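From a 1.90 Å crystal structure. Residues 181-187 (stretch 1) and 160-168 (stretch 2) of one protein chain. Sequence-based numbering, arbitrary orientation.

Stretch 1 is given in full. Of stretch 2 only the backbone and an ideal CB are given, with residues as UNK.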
ATOM      1  N   TYR A 181      16.980   4.664   6.412  1.00 16.03           N
ATOM      2  CA  TYR A 181      18.300   4.043   6.266  1.00 16.71           C
ATOM      3  C   TYR A 181      18.435   3.313   4.920  1.00 15.80           C
ATOM      4  O   TYR A 181      19.444   3.478   4.222  1.00 15.24           O
ATOM      5  CB  TYR A 181      18.595   3.076   7.441  1.00 16.80           C
ATOM      6  CG  TYR A 181      19.701   2.095   7.134  1.00 16.81           C
ATOM      7  CD1 TYR A 181      19.415   0.837   6.619  1.00 15.12           C
ATOM      8  CD2 TYR A 181      21.041   2.451   7.313  1.00 17.69           C
ATOM      9  CE1 TYR A 181      20.432  -0.064   6.319  1.00 16.26           C
ATOM     10  CE2 TYR A 181      22.060   1.573   7.006  1.00 19.21           C
ATOM     11  CZ  TYR A 181      21.740   0.310   6.506  1.00 17.80           C
ATOM     12  OH  TYR A 181      22.737  -0.582   6.202  1.00 18.49           O
ATOM     13  N   LEU A 182      17.433   2.499   4.584  1.00 14.03           N
ATOM     14  CA  LEU A 182      17.456   1.700   3.346  1.00 14.48           C
ATOM     15  C   LEU A 182      17.368   2.589   2.119  1.00 14.60           C
ATOM     16  O   LEU A 182      18.035   2.321   1.116  1.00 14.45           O
ATOM     17  CB  LEU A 182      16.303   0.691   3.297  1.00 13.58           C
ATOM     18  CG  LEU A 182      16.301  -0.432   4.339  1.00 13.69           C
ATOM     19  CD1 LEU A 182      14.950  -1.140   4.275  1.00 11.63           C
ATOM     20  CD2 LEU A 182      17.464  -1.393   4.061  1.00 13.94           C
ATOM     21  N   VAL A 183      16.527   3.623   2.191  1.00 13.39           N
ATOM     22  CA  VAL A 183      16.424   4.584   1.083  1.00 13.65           C
ATOM     23  C   VAL A 183      17.752   5.322   0.888  1.00 15.00           C
ATOM     24  O   VAL A 183      18.243   5.448  -0.227  1.00 15.42           O
ATOM     25  CB  VAL A 183      15.282   5.593   1.277  1.00 13.27           C
ATOM     26  CG1 VAL A 183      15.473   6.782   0.316  1.00 15.65           C
ATOM     27  CG2 VAL A 183      13.899   4.920   1.070  1.00 11.65           C
ATOM     28  N   SER A 184      18.357   5.790   1.975  1.00 15.03           N
ATOM     29  CA  SER A 184      19.654   6.458   1.863  1.00 16.83           C
ATOM     30  C   SER A 184      20.735   5.539   1.329  1.00 16.73           C
ATOM     31  O   SER A 184      21.631   5.971   0.574  1.00 16.87           O
ATOM     32  CB  SER A 184      20.072   7.011   3.211  1.00 17.45           C
ATOM     33  OG  SER A 184      19.197   8.066   3.545  1.00 20.15           O
ATOM     34  N   ARG A 185      20.666   4.282   1.743  1.00 15.59           N
ATOM     35  CA  ARG A 185      21.652   3.303   1.321  1.00 17.35           C
ATOM     36  C   ARG A 185      21.520   3.007  -0.183  1.00 16.80           C
ATOM     37  O   ARG A 185      22.517   2.909  -0.868  1.00 16.82           O
ATOM     38  CB  ARG A 185      21.549   2.028   2.147  1.00 16.11           C
ATOM     39  CG  ARG A 185      22.734   1.104   1.935  1.00 19.74           C
ATOM     40  CD  ARG A 185      22.639  -0.136   2.746  1.00 19.55           C
ATOM     41  NE  ARG A 185      21.452  -0.922   2.437  1.00 19.37           N
ATOM     42  CZ  ARG A 185      21.265  -2.151   2.902  1.00 22.31           C
ATOM     43  NH1 ARG A 185      22.208  -2.708   3.662  1.00 21.65           N
ATOM     44  NH2 ARG A 185      20.163  -2.826   2.604  1.00 21.01           N
ATOM     45  N   GLU A 186      20.289   2.887  -0.673  1.00 16.69           N
ATOM     46  CA  GLU A 186      20.027   2.779  -2.113  1.00 17.32           C
ATOM     47  C   GLU A 186      20.531   3.998  -2.860  1.00 18.81           C
ATOM     48  O   GLU A 186      21.150   3.878  -3.933  1.00 18.73           O
ATOM     49  CB  GLU A 186      18.535   2.608  -2.392  1.00 16.91           C
ATOM     50  CG  GLU A 186      17.988   1.283  -1.885  1.00 18.03           C
ATOM     51  CD  GLU A 186      18.808   0.099  -2.409  1.00 22.54           C
ATOM     52  OE1 GLU A 186      19.623  -0.465  -1.646  1.00 22.74           O
ATOM     53  OE2 GLU A 186      18.640  -0.257  -3.588  1.00 25.44           O
ATOM     54  N   ARG A 187      20.278   5.168  -2.285  1.00 18.39           N
ATOM     55  CA  ARG A 187      20.724   6.403  -2.898  1.00 20.90           C
ATOM     56  C   ARG A 187      22.261   6.428  -3.002  1.00 22.42           C
ATOM     57  O   ARG A 187      22.825   6.749  -4.054  1.00 23.57           O
ATOM     58  CB  ARG A 187      20.189   7.577  -2.099  1.00 21.01           C
ATOM     59  CG  ARG A 187      20.462   8.918  -2.731  1.00 23.82           C
ATOM     60  CD  ARG A 187      19.781  10.012  -1.956  1.00 24.19           C
ATOM     61  NE  ARG A 187      18.331   9.986  -2.104  1.00 24.15           N
ATOM     62  CZ  ARG A 187      17.473   9.896  -1.092  1.00 22.23           C
ATOM     63  NH1 ARG A 187      17.919   9.813   0.160  1.00 23.40           N
ATOM     64  NH2 ARG A 187      16.172   9.904  -1.328  1.00 21.02           N
ATOM     65  N   UNK A 160       8.470  -1.927   1.701  1.00 10.20           N
ATOM     66  CA  UNK A 160       9.415  -2.610   0.839  1.00 11.28           C
ATOM     67  C   UNK A 160      10.174  -1.573   0.016  1.00 11.65           C
ATOM     68  O   UNK A 160       9.562  -0.756  -0.695  1.00 11.46           O
ATOM     69  CB  UNK A 160       8.703  -3.617  -0.066  1.00 11.28           C
ATOM     70  N   UNK A 161      11.498  -1.615   0.105  1.00 11.46           N
ATOM     71  CA  UNK A 161      12.349  -0.698  -0.656  1.00 11.77           C
ATOM     72  C   UNK A 161      12.915  -1.402  -1.869  1.00 12.96           C
ATOM     73  O   UNK A 161      13.581  -2.439  -1.746  1.00 13.40           O
ATOM     74  CB  UNK A 161      13.481  -0.150   0.215  1.00 11.77           C
ATOM     75  N   UNK A 162      12.624  -0.834  -3.036  1.00 13.25           N
ATOM     76  CA  UNK A 162      13.138  -1.334  -4.322  1.00 14.34           C
ATOM     77  C   UNK A 162      12.832  -2.801  -4.585  1.00 14.53           C
ATOM     78  O   UNK A 162      13.543  -3.464  -5.352  1.00 15.60           O
ATOM     79  CB  UNK A 162      14.653  -1.128  -4.383  1.00 14.34           C
ATOM     80  N   UNK A 163      11.772  -3.295  -3.946  1.00 13.95           N
ATOM     81  CA  UNK A 163      11.365  -4.700  -4.089  1.00 13.84           C
ATOM     82  C   UNK A 163      12.371  -5.662  -3.475  1.00 14.04           C
ATOM     83  O   UNK A 163      12.277  -6.872  -3.652  1.00 15.13           O
ATOM     84  CB  UNK A 163      11.171  -5.043  -5.567  1.00 13.84           C
ATOM     85  N   UNK A 164      13.341  -5.111  -2.767  1.00 13.50           N
ATOM     86  CA  UNK A 164      14.484  -5.890  -2.332  1.00 15.45           C
ATOM     87  C   UNK A 164      14.583  -5.966  -0.817  1.00 14.50           C
ATOM     88  O   UNK A 164      15.046  -6.959  -0.285  1.00 15.89           O
ATOM     89  CB  UNK A 164      15.771  -5.297  -2.909  1.00 15.45           C
ATOM     90  N   UNK A 165      14.188  -4.906  -0.125  1.00 13.84           N
ATOM     91  CA  UNK A 165      14.338  -4.883   1.322  1.00 14.01           C
ATOM     92  C   UNK A 165      13.008  -4.662   1.966  1.00 13.43           C
ATOM     93  O   UNK A 165      12.355  -3.653   1.717  1.00 14.47           O
ATOM     94  CB  UNK A 165      15.328  -3.803   1.762  1.00 14.01           C
ATOM     95  N   UNK A 166      12.618  -5.607   2.805  1.00 13.05           N
ATOM     96  CA  UNK A 166      11.344  -5.527   3.467  1.00 13.23           C
ATOM     97  C   UNK A 166      11.611  -5.186   4.917  1.00 12.78           C
ATOM     98  O   UNK A 166      12.289  -5.935   5.641  1.00 13.12           O
ATOM     99  CB  UNK A 166      10.551  -6.828   3.327  1.00 13.23           C
ATOM    100  N   UNK A 167      11.074  -4.047   5.323  1.00 12.53           N
ATOM    101  CA  UNK A 167      11.281  -3.544   6.680  1.00 12.73           C
ATOM    102  C   UNK A 167      10.549  -4.454   7.661  1.00 13.53           C
ATOM    103  O   UNK A 167       9.431  -4.908   7.394  1.00 13.26           O
ATOM    104  CB  UNK A 167      10.797  -2.099   6.813  1.00 12.73           C
ATOM    105  N   UNK A 168      11.187  -4.719   8.799  1.00 14.35           N
ATOM    106  CA  UNK A 168      10.566  -5.482   9.864  1.00 15.43           C
ATOM    107  C   UNK A 168      10.771  -4.657  11.128  1.00 16.98           C
ATOM    108  O   UNK A 168      11.597  -4.982  11.992  1.00 17.09           O
ATOM    109  CB  UNK A 168      11.153  -6.890   9.988  1.00 15.43           C
TER

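Position 160 lies in a strand, and its CA-to-CB bond points away from the helix. With nothing of 181-187 near its CB, the contact sets no rule here beyond strand compatibility. The residue is Val 160.

Position 161 is the next strand residue and points toward the helix. Its ideal CB sits 4.3 Å from Leu 182 CB, with Val 183 CG2 and Glu 186 CG both 5.2 Å from that CB. The gap is short and lined with carbon, so a compact apolar side chain such as valine, alanine or perhaps isoleucine would suit. It is Val 161: CG2 lies 3.9 Å from Leu 182 CB, and CG1 lies 3.9 Å from Glu 186 CG and 4.4 Å from Val 183 CG2.

At 162 the chain leaves the strand with phi/psi of 55/25, a left-handed conformation that asparagine, aspartate and glycine tolerate best. The CB points toward the helix, 4.2 Å from Glu 186 OE2, so a short donor is favoured over an acid. Asn 162 satisfies both demands: its ND2 donates a hydrogen bond to Glu 186 OE2 at 2.9 Å.

Position 163 also has positive phi (68°), which by itself favours glycine, and lies beyond the helix's reach. It is Gly 163.

Position 164 points toward the helix, but its CB has no atom of 181-187 within 5.5 Å. A long polar chain, especially a basic one, could span that space toward the Glu 186 carboxylate. Arg 164 does so through a water, which accepts from Arg 164 NH1 and donates to Glu 186 OE2, both at 2.5 Å.

Position 165 begins a second strand and faces the helix, its ideal CB 3.7 Å from Leu 182 CD1 and 5.0 Å from Arg 185 NH2. A large side chain fits, and an aromatic one could combine apolar packing with a surface for the cation. Tyr 165 packs its CB 3.7 Å from Leu 182 CD1 and offers a ring face to the guanidinium, a cation-pi contact with Arg 185 CZ 4.7 Å from the ring centroid. Its OH is bridged by a second water to Glu 186 OE1.

Position 166 points away, so the helix sets no rule there; it is Met 166. Position 167 points sideways, its ideal CB 5.0 Å from Leu 182 CD1, so a modest apolar branch would suffice. Val 167 supplies CG2, 3.7 Å from Leu 182 CD1. Position 168 is out of reach; it is Thr 168.

Stretch 2 (160-168) VVNGRYMVT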
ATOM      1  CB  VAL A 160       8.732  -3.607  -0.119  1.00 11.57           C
ATOM      2  CG1 VAL A 160       9.787  -4.445  -0.893  1.00 12.43           C
ATOM      3  CG2 VAL A 160       7.732  -4.517   0.607  1.00 12.77           C
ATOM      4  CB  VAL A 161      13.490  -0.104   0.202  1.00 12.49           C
ATOM      5  CG1 VAL A 161      14.297   0.916  -0.602  1.00 12.43           C
ATOM      6  CG2 VAL A 161      12.903   0.583   1.466  1.00 10.86           C
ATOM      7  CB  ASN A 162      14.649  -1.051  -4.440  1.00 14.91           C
ATOM      8  CG  ASN A 162      14.935   0.371  -4.862  1.00 15.43           C
ATOM      9  OD1 ASN A 162      14.015   1.124  -5.201  1.00 15.54           O
ATOM     10  ND2 ASN A 162      16.203   0.759  -4.828  1.00 16.43           N
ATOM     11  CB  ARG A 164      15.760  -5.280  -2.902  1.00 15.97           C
ATOM     12  CG  ARG A 164      16.991  -6.063  -2.657  1.00 21.50           C
ATOM     13  CD  ARG A 164      18.079  -5.543  -3.569  1.00 28.13           C
ATOM     14  NE  ARG A 164      19.336  -6.229  -3.332  1.00 31.56           N
ATOM     15  CZ  ARG A 164      20.507  -5.765  -3.732  1.00 34.96           C
ATOM     16  NH1 ARG A 164      20.568  -4.610  -4.384  1.00 35.48           N
ATOM     17  NH2 ARG A 164      21.608  -6.453  -3.481  1.00 38.05           N
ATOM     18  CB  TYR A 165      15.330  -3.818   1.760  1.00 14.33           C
ATOM     19  CG  TYR A 165      16.654  -3.988   1.086  1.00 15.53           C
ATOM     20  CD1 TYR A 165      17.050  -3.125   0.070  1.00 17.37           C
ATOM     21  CD2 TYR A 165      17.489  -5.035   1.438  1.00 16.42           C
ATOM     22  CE1 TYR A 165      18.264  -3.299  -0.570  1.00 18.82           C
ATOM     23  CE2 TYR A 165      18.703  -5.221   0.807  1.00 18.56           C
ATOM     24  CZ  TYR A 165      19.077  -4.338  -0.189  1.00 18.59           C
ATOM     25  OH  TYR A 165      20.269  -4.508  -0.814  1.00 22.00           O
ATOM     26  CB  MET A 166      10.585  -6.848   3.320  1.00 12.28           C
ATOM     27  CG  MET A 166       9.276  -6.884   4.089  1.00 13.77           C
ATOM     28  SD  MET A 166       8.341  -8.400   3.733  1.00 16.58           S
ATOM     29  CE  MET A 166       9.445  -9.740   4.164  1.00 17.70           C
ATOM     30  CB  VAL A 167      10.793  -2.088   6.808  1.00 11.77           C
ATOM     31  CG1 VAL A 167      10.972  -1.568   8.229  1.00 12.55           C
ATOM     32  CG2 VAL A 167      11.573  -1.184   5.833  1.00 12.25           C
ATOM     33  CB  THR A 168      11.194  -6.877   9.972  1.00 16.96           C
ATOM     34  OG1 THR A 168      12.583  -6.739  10.268  1.00 16.06           O
ATOM     35  CG2 THR A 168      11.044  -7.643   8.652  1.00 14.53           C
TER
HETATM   36  O   HOH W   1      19.244  -2.530  -4.560  1.00 40.98           O
HETATM   37  O   HOH W   2      21.413  -2.341  -2.078  1.00 28.14           O
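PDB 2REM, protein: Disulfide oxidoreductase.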